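Adenylosuccinate lyase (Francisella tularensis subsp. tularensis SCHU S4, PDB 4EEI) probably catalyses the fumarate-releasing cleavage of adenylosuccinate to AMP, and the corresponding cleavage of the succinylated imidazole carboxamide nucleotide, in purine biosynthesis. Local coordinates at residues Asp116-Cys121 and Asp167-Gln172; Arg107-Tyr112 and Asp315-Met320; Met137-Gly142 and Val248-Glu253; His242-Asp247 and Lys269-Thr274. All blocks are in the same frame, centred on the assembly; numbering follows the deposited sequence.

Overall arrangement
The chain's first pairing segment, 107-112 on helix 94-131, finds its partner only at 315-320, so contact 2 closes the longest loop and encloses the other three. Further along the same helix, contact 1 opens at 116-121 and closes on helix 151-173. Contact 3 leaves from strand 135-140 inside that loop and ends at 248-253, crossing contact 1; contact 4, from 242-247 to 269-274, follows contact 1 in series and crosses contact 3. Contacts 1 and 2 touch through Met110 and tie the long helices together. At one end of those helices, beside other subunits and with centres 10 Å apart, contact 3 joins a strand to a loop and contact 4 joins two helix ends.

Contact 1: residues Asp116-Cys121 and Asp167-Gln172; sequences DLEALC and DLKDFQ
Leu117 and Leu168 face each other from two helical segments that run in roughly opposite directions, with CA atoms 9.4 Å apart, and the next pair, Glu118 and Lys169, keeps a similar spacing at 10.3 Å. At such distances the backbones do not meet, and the contact is carried by two side-chain pairs. In the buried pair, single methyl groups meet, Leu117 CD2 lying 3.7 Å from Leu168 CD1. Leu117 sends CG opposite its own backbone N (chi1 175°), which carries CD2 across the gap. The second pair lies nearer the solvent. Lys169, extended to its end, brings NZ to 3.4 Å from Glu118 OE2, and the two side chains cross at about a right angle. This is a salt bridge whose hydrogen bond is weak: NZ lies above the carboxylate plane, almost equally far from its two oxygens, with Glu118 OE1 at 3.6 Å. Leu168 also packs on Leu222, Ile225 and Ile229 of helix 217-244, while Asp167 forms a salt bridge with Lys221 of the second subunit. An apolar pair inside and an ion pair outside join neighbouring antiparallel helices of the long helical bundle that forms the core of the fumarase/aspartase superfamily.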
# COMPACT_ATOMS: atom_id res chain seq x y z
N ASP B 116 -5.50 6.73 25.63
CA ASP B 116 -4.63 5.56 25.66
C ASP B 116 -3.24 5.83 25.09
O ASP B 116 -2.26 5.25 25.56
CB ASP B 116 -5.29 4.37 24.94
CG ASP B 116 -6.47 3.81 25.71
OD1 ASP B 116 -6.43 3.82 26.96
OD2 ASP B 116 -7.46 3.38 25.08
N LEU B 117 -3.13 6.70 24.09
CA LEU B 117 -1.82 7.08 23.57
C LEU B 117 -1.01 7.85 24.61
O LEU B 117 0.18 7.61 24.80
CB LEU B 117 -1.95 7.88 22.27
CG LEU B 117 -0.69 8.47 21.63
CD1 LEU B 117 0.31 7.37 21.30
CD2 LEU B 117 -1.03 9.26 20.38
N GLU B 118 -1.66 8.78 25.32
CA GLU B 118 -0.96 9.52 26.36
C GLU B 118 -0.53 8.59 27.50
O GLU B 118 0.54 8.76 28.09
CB GLU B 118 -1.83 10.67 26.89
CG GLU B 118 -1.10 11.59 27.85
CD GLU B 118 -1.72 12.98 27.92
OE1 GLU B 118 -2.97 13.07 27.88
OE2 GLU B 118 -0.97 13.98 28.02
N ALA B 119 -1.37 7.61 27.82
CA ALA B 119 -1.03 6.66 28.88
C ALA B 119 0.18 5.81 28.48
O ALA B 119 1.01 5.46 29.32
CB ALA B 119 -2.22 5.79 29.23
N LEU B 120 0.28 5.47 27.20
CA LEU B 120 1.43 4.70 26.71
C LEU B 120 2.69 5.56 26.80
O LEU B 120 3.76 5.08 27.17
CB LEU B 120 1.21 4.22 25.27
CG LEU B 120 2.47 3.60 24.64
CD1 LEU B 120 2.95 2.41 25.46
CD2 LEU B 120 2.22 3.20 23.19
N CYS B 121 2.56 6.84 26.45
CA CYS B 121 3.66 7.80 26.62
C CYS B 121 4.12 7.83 28.07
O CYS B 121 5.32 7.70 28.35
CB CYS B 121 3.26 9.21 26.17
SG CYS B 121 3.07 9.35 24.37
N ASP B 167 0.16 15.43 17.08
CA ASP B 167 -0.59 15.37 15.82
C ASP B 167 -2.08 15.12 16.09
O ASP B 167 -2.94 15.77 15.50
CB ASP B 167 -0.08 14.23 14.91
CG ASP B 167 1.32 14.47 14.37
OD1 ASP B 167 1.79 15.63 14.38
OD2 ASP B 167 1.96 13.48 13.90
N LEU B 168 -2.37 14.17 16.98
CA LEU B 168 -3.76 13.81 17.27
C LEU B 168 -4.51 14.92 18.01
O LEU B 168 -5.68 15.21 17.71
CB LEU B 168 -3.85 12.50 18.07
CG LEU B 168 -3.69 11.18 17.34
CD1 LEU B 168 -3.98 10.02 18.27
CD2 LEU B 168 -4.61 11.12 16.13
N LYS B 169 -3.84 15.54 18.97
CA LYS B 169 -4.47 16.63 19.71
C LYS B 169 -4.70 17.83 18.78
O LYS B 169 -5.69 18.55 18.92
CB LYS B 169 -3.63 17.01 20.93
CG LYS B 169 -3.71 15.98 22.08
CD LYS B 169 -2.94 16.45 23.31
CE LYS B 169 -3.26 15.59 24.52
NZ LYS B 169 -2.44 15.93 25.72
N ASP B 170 -3.80 18.03 17.82
CA ASP B 170 -4.00 19.07 16.81
C ASP B 170 -5.24 18.77 15.97
O ASP B 170 -6.04 19.65 15.68
CB ASP B 170 -2.78 19.20 15.89
CG ASP B 170 -1.62 19.93 16.54
OD1 ASP B 170 -1.84 20.61 17.56
OD2 ASP B 170 -0.48 19.81 16.02
N PHE B 171 -5.38 17.51 15.58
CA PHE B 171 -6.53 17.12 14.76
C PHE B 171 -7.79 17.24 15.59
O PHE B 171 -8.84 17.64 15.08
CB PHE B 171 -6.39 15.69 14.27
CG PHE B 171 -7.41 15.31 13.24
CD1 PHE B 171 -8.61 14.72 13.61
CD2 PHE B 171 -7.17 15.53 11.90
CE1 PHE B 171 -9.56 14.36 12.64
CE2 PHE B 171 -8.12 15.18 10.92
CZ PHE B 171 -9.31 14.59 11.30
N GLN B 172 -7.69 16.91 16.87
CA GLN B 172 -8.83 17.03 17.76
C GLN B 172 -9.33 18.47 17.85
O GLN B 172 -10.53 18.72 17.93
CB GLN B 172 -8.47 16.50 19.15
CG GLN B 172 -9.64 16.37 20.11
CD GLN B 172 -9.21 15.88 21.47
OE1 GLN B 172 -9.82 14.98 22.05
NE2 GLN B 172 -8.15 16.49 22.00

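Contact 2: residues Arg107-Tyr112 and Asp315-Met320; sequences RDSMSY and DNFGIM
Phe317 receives Ser109 on one face of its ring, and these two residues supply most of the surface buried here, 60 and 43 Å². Their CA atoms are 6.6 Å apart, the shortest CA-to-CA distance between the two segments. Ser109 CB stands 3.6 Å from the centroid of the Phe317 ring and 18° off the ring normal, a CH-pi contact over the face. The closest ring atom to Ser109 CB is Phe317 CD1, at 3.5 Å, so the methylene is displaced slightly toward that side of the ring. The hydroxyl plays little part: with chi1 at -67°, Ser109 OG turns back along its own helix to bond to Gln105 O one turn earlier, and weakly to Trp14 NE1. The small residue thus offers its carbon to the aromatic face and has its polar atom satisfied elsewhere. Met110 adds a looser apolar contact, its CG 4.3 Å from Phe317 CE1. The ring is further enclosed by Ile106 and Val113 of helix 94-131 and by Leu222 of helix 217-244, and it meets the ring of His226 at nearly a right angle. Every touching residue is buried. This CH-pi contact joins helices 94-131 and 304-333 within the central helical bundle of this lyase family.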
# COMPACT_ATOMS: atom_id res chain seq x y z
N ARG B 107 -15.19 11.37 16.71
CA ARG B 107 -14.81 12.20 17.84
C ARG B 107 -14.75 11.40 19.13
O ARG B 107 -13.78 11.50 19.91
CB ARG B 107 -15.81 13.36 17.97
CG ARG B 107 -15.68 14.20 19.20
CD ARG B 107 -16.92 14.01 20.04
NE ARG B 107 -17.93 15.03 19.82
CZ ARG B 107 -19.24 14.84 19.99
NH1 ARG B 107 -19.71 13.65 20.34
NH2 ARG B 107 -20.08 15.83 19.76
N ASP B 108 -15.76 10.59 19.37
CA ASP B 108 -15.80 9.83 20.61
C ASP B 108 -14.76 8.72 20.62
O ASP B 108 -14.23 8.35 21.67
CB ASP B 108 -17.21 9.31 20.87
CG ASP B 108 -18.20 10.45 21.12
OD1 ASP B 108 -17.76 11.53 21.57
OD2 ASP B 108 -19.41 10.25 20.87
N SER B 109 -14.46 8.20 19.43
CA SER B 109 -13.42 7.18 19.29
C SER B 109 -12.05 7.80 19.55
O SER B 109 -11.20 7.21 20.22
CB SER B 109 -13.49 6.59 17.88
OG SER B 109 -14.69 5.86 17.71
N MET B 110 -11.82 8.99 18.99
CA MET B 110 -10.56 9.70 19.20
C MET B 110 -10.27 9.97 20.66
O MET B 110 -9.10 9.95 21.08
CB MET B 110 -10.56 11.03 18.44
CG MET B 110 -10.32 10.89 16.97
SD MET B 110 -10.06 12.51 16.22
CE MET B 110 -8.48 12.98 16.94
N SER B 111 -11.31 10.24 21.44
CA SER B 111 -11.13 10.52 22.86
C SER B 111 -10.45 9.34 23.55
O SER B 111 -9.60 9.54 24.42
CB SER B 111 -12.48 10.81 23.52
OG SER B 111 -13.03 12.00 22.97
N TYR B 112 -10.83 8.13 23.16
CA TYR B 112 -10.25 6.93 23.75
C TYR B 112 -8.82 6.70 23.25
O TYR B 112 -7.94 6.31 24.03
CB TYR B 112 -11.11 5.69 23.46
CG TYR B 112 -12.35 5.57 24.32
CD1 TYR B 112 -12.27 5.16 25.65
CD2 TYR B 112 -13.60 5.83 23.79
CE1 TYR B 112 -13.41 5.05 26.44
CE2 TYR B 112 -14.75 5.71 24.57
CZ TYR B 112 -14.64 5.32 25.89
OH TYR B 112 -15.79 5.20 26.65
N ASP B 315 -12.68 -1.12 12.66
CA ASP B 315 -11.50 -1.95 12.90
C ASP B 315 -10.29 -1.09 13.24
O ASP B 315 -9.49 -1.46 14.08
CB ASP B 315 -11.16 -2.81 11.69
CG ASP B 315 -12.12 -3.96 11.50
OD1 ASP B 315 -12.94 -4.21 12.41
OD2 ASP B 315 -12.04 -4.63 10.45
N ASN B 316 -10.15 0.03 12.56
CA ASN B 316 -9.02 0.91 12.81
C ASN B 316 -9.03 1.42 14.25
O ASN B 316 -8.05 1.30 14.98
CB ASN B 316 -9.03 2.08 11.82
CG ASN B 316 -7.80 2.94 11.93
OD1 ASN B 316 -7.74 3.86 12.76
ND2 ASN B 316 -6.80 2.65 11.10
N PHE B 317 -10.16 1.97 14.69
CA PHE B 317 -10.25 2.43 16.07
C PHE B 317 -10.16 1.28 17.07
O PHE B 317 -9.51 1.39 18.12
CB PHE B 317 -11.51 3.27 16.28
CG PHE B 317 -11.43 4.62 15.63
CD1 PHE B 317 -10.63 5.61 16.16
CD2 PHE B 317 -12.16 4.89 14.48
CE1 PHE B 317 -10.55 6.87 15.56
CE2 PHE B 317 -12.08 6.14 13.87
CZ PHE B 317 -11.27 7.12 14.41
N GLY B 318 -10.81 0.16 16.76
CA GLY B 318 -10.78 -0.98 17.66
C GLY B 318 -9.37 -1.53 17.83
O GLY B 318 -8.92 -1.81 18.95
N ILE B 319 -8.65 -1.68 16.73
CA ILE B 319 -7.29 -2.18 16.80
C ILE B 319 -6.37 -1.17 17.48
O ILE B 319 -5.50 -1.54 18.26
CB ILE B 319 -6.75 -2.50 15.40
CG1 ILE B 319 -7.47 -3.73 14.83
CG2 ILE B 319 -5.25 -2.75 15.43
CD1 ILE B 319 -7.22 -3.92 13.31
N MET B 320 -6.55 0.11 17.18
CA MET B 320 -5.67 1.14 17.74
C MET B 320 -5.79 1.17 19.26
O MET B 320 -4.79 1.18 19.98
CB MET B 320 -6.00 2.53 17.17
CG MET B 320 -5.16 3.65 17.78
SD MET B 320 -3.40 3.47 17.39
CE MET B 320 -3.38 3.96 15.68

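Contact 3: residues Met137-Gly142 and Val248-Glu253. With AMP (adenosine monophosphate), chain O.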
# COMPACT_ATOMS: atom_id res chain seq x y z
N MET B 137 24.98 -1.96 25.57
CA MET B 137 25.67 -1.81 24.29
C MET B 137 24.71 -1.30 23.22
O MET B 137 23.70 -1.96 22.91
CB MET B 137 26.28 -3.13 23.83
CG MET B 137 27.50 -3.58 24.62
SD MET B 137 28.77 -2.30 24.67
CE MET B 137 29.00 -2.00 22.92
N GLY B 138 25.02 -0.14 22.66
CA GLY B 138 24.33 0.34 21.46
C GLY B 138 24.74 -0.54 20.29
O GLY B 138 25.85 -1.09 20.27
N ARG B 139 23.84 -0.68 19.31
CA ARG B 139 24.08 -1.58 18.19
C ARG B 139 23.68 -0.94 16.88
O ARG B 139 22.57 -0.40 16.74
CB ARG B 139 23.27 -2.88 18.36
CG ARG B 139 23.78 -3.84 19.46
CD ARG B 139 22.85 -5.05 19.55
NE ARG B 139 23.09 -5.91 20.72
CZ ARG B 139 22.60 -5.68 21.94
NH1 ARG B 139 21.87 -4.59 22.17
NH2 ARG B 139 22.85 -6.52 22.93
N SER B 140 24.58 -0.97 15.91
CA SER B 140 24.26 -0.51 14.56
C SER B 140 24.52 -1.65 13.60
O SER B 140 25.56 -2.31 13.68
CB SER B 140 25.09 0.71 14.19
OG SER B 140 26.46 0.45 14.38
N HIS B 141 23.57 -1.89 12.70
CA HIS B 141 23.54 -3.10 11.87
C HIS B 141 23.50 -4.36 12.74
O HIS B 141 23.95 -5.43 12.31
CB HIS B 141 24.74 -3.19 10.91
CG HIS B 141 25.14 -1.89 10.31
ND1 HIS B 141 24.48 -1.33 9.23
CD2 HIS B 141 26.15 -1.03 10.62
CE1 HIS B 141 25.06 -0.19 8.91
NE2 HIS B 141 26.07 0.02 9.74
N GLY B 142 22.97 -4.24 13.95
CA GLY B 142 22.95 -5.35 14.90
C GLY B 142 24.29 -5.66 15.54
O GLY B 142 24.41 -6.58 16.36
N VAL B 248 20.29 -12.62 23.12
CA VAL B 248 20.51 -11.37 23.85
C VAL B 248 19.94 -11.42 25.27
O VAL B 248 20.65 -11.14 26.23
CB VAL B 248 19.85 -10.19 23.11
CG1 VAL B 248 20.29 -8.87 23.72
CG2 VAL B 248 20.18 -10.24 21.63
N PHE B 249 18.67 -11.79 25.39
CA PHE B 249 18.04 -12.02 26.68
C PHE B 249 18.19 -10.87 27.68
O PHE B 249 18.45 -11.10 28.86
CB PHE B 249 18.51 -13.33 27.31
CG PHE B 249 17.48 -13.98 28.19
CD1 PHE B 249 16.15 -13.98 27.83
CD2 PHE B 249 17.85 -14.59 29.38
CE1 PHE B 249 15.19 -14.57 28.64
CE2 PHE B 249 16.90 -15.18 30.19
CZ PHE B 249 15.57 -15.17 29.82
N GLU B 250 18.03 -9.63 27.22
CA GLU B 250 18.18 -8.48 28.11
C GLU B 250 16.85 -8.10 28.78
O GLU B 250 16.85 -7.43 29.81
CB GLU B 250 18.81 -7.31 27.35
CG GLU B 250 20.29 -7.56 27.01
CD GLU B 250 20.97 -6.43 26.24
OE1 GLU B 250 20.31 -5.39 25.96
OE2 GLU B 250 22.17 -6.59 25.90
N VAL B 251 15.73 -8.52 28.19
CA VAL B 251 14.42 -8.32 28.80
C VAL B 251 13.55 -9.55 28.59
O VAL B 251 13.87 -10.39 27.75
CB VAL B 251 13.64 -7.13 28.16
CG1 VAL B 251 14.48 -5.85 28.17
CG2 VAL B 251 13.23 -7.48 26.73
N TYR B 252 12.47 -9.68 29.35
CA TYR B 252 11.42 -10.62 28.99
C TYR B 252 10.05 -10.06 29.34
O TYR B 252 9.93 -9.26 30.27
CB TYR B 252 11.64 -12.02 29.60
CG TYR B 252 11.61 -12.13 31.12
CD1 TYR B 252 12.79 -12.16 31.86
CD2 TYR B 252 10.40 -12.27 31.81
CE1 TYR B 252 12.77 -12.30 33.25
CE2 TYR B 252 10.37 -12.40 33.19
CZ TYR B 252 11.56 -12.41 33.90
OH TYR B 252 11.52 -12.55 35.27
N GLU B 253 9.03 -10.45 28.59
CA GLU B 253 7.66 -10.02 28.89
C GLU B 253 7.21 -10.67 30.18
O GLU B 253 7.37 -11.88 30.37
CB GLU B 253 6.71 -10.34 27.73
CG GLU B 253 6.94 -9.47 26.49
CD GLU B 253 5.99 -9.79 25.33
OE1 GLU B 253 5.12 -10.68 25.48
OE2 GLU B 253 6.12 -9.15 24.26
P AMP O . 23.60 1.81 0.21
O1P AMP O . 23.82 1.56 -1.26
O2P AMP O . 23.01 0.65 0.96
O3P AMP O . 22.97 3.14 0.52
O5' AMP O . 25.09 1.95 0.81
C5' AMP O . 25.30 2.42 2.14
C4' AMP O . 26.73 2.91 2.29
O4' AMP O . 26.96 3.38 3.62
C3' AMP O . 27.73 1.78 2.04
O3' AMP O . 28.75 2.25 1.16
C2' AMP O . 28.33 1.48 3.40
O2' AMP O . 29.71 1.16 3.29
C1' AMP O . 28.13 2.77 4.17
N9 AMP O . 27.96 2.50 5.62
C8 AMP O . 28.23 1.35 6.24
N7 AMP O . 27.97 1.44 7.57
C5 AMP O . 27.52 2.68 7.81
C6 AMP O . 27.06 3.44 8.99
N6 AMP O . 27.04 2.88 10.22
N1 AMP O . 26.67 4.72 8.80
C2 AMP O . 26.69 5.30 7.58
N3 AMP O . 27.10 4.67 6.47
C4 AMP O . 27.51 3.38 6.51
O HOH W 1 23.90 -4.71 26.78
O HOH W 2 20.94 -3.46 24.44
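The strand bearing Arg139 runs directly into an AMP site built by several subunits, and the contact anchors that strand to the loop holding Glu250. Arg139 and Glu250 approach from opposite directions. The Arg139 chain, extended from CG to NE, brings NH2 to 3.0 Å from Glu250 OE2, forming a salt bridge with an N-H...O angle of 158°. The acceptor lies in the guanidinium plane, whereas the nitrogen approaches from above the carboxylate plane; the two planes are 49° apart. Two waters reinforce the pair: one bridges Arg139 NH1 and Glu250 OE1, the other links Met137 N to Glu250 OE2. Val248 CG1 lies 3.6 Å from Arg139 NH2. Beyond Ser140, which binds succinate, His141 presents its ring edge to the nucleotide: AMP N6 donates a weak bond of 3.1 Å to His141 NE2, while His141 ND1 bonds to Glu275 of the fourth subunit. Arg344 also pairs with Glu250 OE2, and Arg139 NE forms a salt bridge with Asp247 of the fourth subunit. The buried arginine therefore faces two carboxylates from different subunits, each shared by two arginines, so the charges probably balance as a network across the subunit interface.

Contact 4: residues His242-Asp247 and Lys269-Thr274. With K (potassium ion), chain L.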
# COMPACT_ATOMS: atom_id res chain seq x y z
N HIS B 242 13.79 -8.12 19.71
CA HIS B 242 15.25 -8.28 19.60
C HIS B 242 15.90 -8.52 20.96
O HIS B 242 16.72 -9.42 21.12
CB HIS B 242 15.88 -7.01 19.01
CG HIS B 242 15.81 -6.91 17.53
ND1 HIS B 242 16.18 -7.95 16.69
CD2 HIS B 242 15.46 -5.88 16.72
CE1 HIS B 242 16.04 -7.56 15.43
NE2 HIS B 242 15.60 -6.31 15.43
N LEU B 243 15.54 -7.69 21.93
CA LEU B 243 16.14 -7.76 23.25
C LEU B 243 15.69 -9.02 24.00
O LEU B 243 16.36 -9.47 24.94
CB LEU B 243 15.82 -6.50 24.06
CG LEU B 243 16.32 -5.16 23.51
CD1 LEU B 243 15.73 -4.04 24.34
CD2 LEU B 243 17.84 -5.08 23.54
N HIS B 244 14.57 -9.59 23.58
CA HIS B 244 13.97 -10.74 24.26
C HIS B 244 14.57 -12.06 23.75
O HIS B 244 14.47 -13.09 24.42
CB HIS B 244 12.45 -10.71 24.02
CG HIS B 244 11.64 -11.53 24.97
ND1 HIS B 244 12.01 -12.81 25.36
CD2 HIS B 244 10.47 -11.27 25.60
CE1 HIS B 244 11.10 -13.29 26.19
NE2 HIS B 244 10.15 -12.38 26.34
N ARG B 245 15.20 -12.05 22.58
CA ARG B 245 15.68 -13.31 21.98
C ARG B 245 16.71 -14.01 22.87
O ARG B 245 17.43 -13.36 23.63
CB ARG B 245 16.21 -13.09 20.55
CG ARG B 245 17.50 -12.28 20.46
CD ARG B 245 17.99 -12.16 19.01
NE ARG B 245 18.40 -13.47 18.49
CZ ARG B 245 18.19 -13.89 17.24
NH1 ARG B 245 17.58 -13.11 16.35
NH2 ARG B 245 18.59 -15.10 16.89
N SER B 246 16.77 -15.35 22.79
CA SER B 246 17.64 -16.15 23.66
C SER B 246 19.09 -15.68 23.65
O SER B 246 19.76 -15.73 24.68
CB SER B 246 17.60 -17.62 23.27
OG SER B 246 16.34 -18.20 23.52
N ASP B 247 19.57 -15.28 22.48
CA ASP B 247 20.94 -14.82 22.30
C ASP B 247 21.24 -13.55 23.09
O ASP B 247 22.33 -13.41 23.65
CB ASP B 247 21.26 -14.64 20.82
CG ASP B 247 20.83 -15.83 19.98
OD1 ASP B 247 19.69 -15.82 19.47
OD2 ASP B 247 21.62 -16.78 19.84
N LYS B 269 8.89 -18.19 28.37
CA LYS B 269 9.27 -16.80 28.12
C LYS B 269 9.47 -16.60 26.62
O LYS B 269 10.34 -17.22 26.01
CB LYS B 269 10.56 -16.45 28.87
CG LYS B 269 10.39 -16.30 30.37
CD LYS B 269 11.71 -15.95 31.03
CE LYS B 269 11.53 -15.68 32.52
NZ LYS B 269 11.56 -16.94 33.31
N ASN B 270 8.53 -15.78 26.16
CA ASN B 270 8.45 -15.39 24.75
C ASN B 270 7.97 -13.95 24.60
O ASN B 270 7.09 -13.51 25.34
CB ASN B 270 7.51 -16.33 23.98
CG ASN B 270 8.04 -17.75 23.91
OD1 ASN B 270 9.16 -17.99 23.45
ND2 ASN B 270 7.23 -18.70 24.36
N PRO B 271 8.33 -13.33 23.48
CA PRO B 271 7.74 -12.00 23.26
C PRO B 271 6.42 -12.10 22.49
O PRO B 271 6.28 -11.47 21.44
CB PRO B 271 8.79 -11.28 22.41
CG PRO B 271 9.47 -12.40 21.64
CD PRO B 271 9.48 -13.58 22.59
N ILE B 272 5.47 -12.87 23.00
CA ILE B 272 4.23 -13.08 22.27
C ILE B 272 3.40 -11.82 22.14
O ILE B 272 2.67 -11.64 21.16
CB ILE B 272 3.37 -14.21 22.88
CG1 ILE B 272 3.18 -13.97 24.38
CG2 ILE B 272 4.00 -15.57 22.58
CD1 ILE B 272 2.19 -14.91 25.02
N SER B 273 3.49 -10.92 23.12
CA SER B 273 2.71 -9.68 23.05
C SER B 273 3.21 -8.73 21.96
O SER B 273 2.43 -8.22 21.15
CB SER B 273 2.69 -8.97 24.41
OG SER B 273 1.85 -7.85 24.37
N THR B 274 4.51 -8.51 21.93
CA THR B 274 5.06 -7.60 20.93
C THR B 274 4.94 -8.19 19.52
O THR B 274 4.89 -7.45 18.53
CB THR B 274 6.49 -7.16 21.28
OG1 THR B 274 7.26 -8.30 21.67
CG2 THR B 274 6.45 -6.18 22.45
K K L . 25.05 -13.79 22.86
O HOH W 3 8.15 -13.58 28.35
O HOH W 4 27.29 -14.77 22.71
O HOH W 5 24.55 -14.56 25.47
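His244 and Pro271 make the main apolar contact, with the proline lying over one face of the imidazole. Pro271 CD stands 3.7 Å from the centroid of the His244 ring and only 5° off its normal, a CH-pi contact, and Pro271 CB comes within 3.6 Å of His244 CD2. The NE2 end of the ring lies against the Asn270-Pro271 peptide, with His244 NE2 3.2 Å from Asn270 C. A chi1 of -161° swings the imidazole off the helix end toward Pro271, which is the centre of an inverse gamma turn and the N-cap of helix 272-293. Among polar links, one water lies in the His244 ring plane, 3.1 Å from NE2, and donates to Asn270 O, bridging the segments. Within 242-247, Arg245 NE and NH2 both grip Asp247 OD1 side-on, each at 2.9 Å and from the same carboxylate face, and the same oxygen pairs with Arg139 of the fourth subunit. Asp247 O binds a potassium ion at 2.9 Å, joined by two waters. The end of helix 217-244 thus packs on the start of helix 272-293, and its loop leads to a potassium site shared with Asp247 of the fourth subunit.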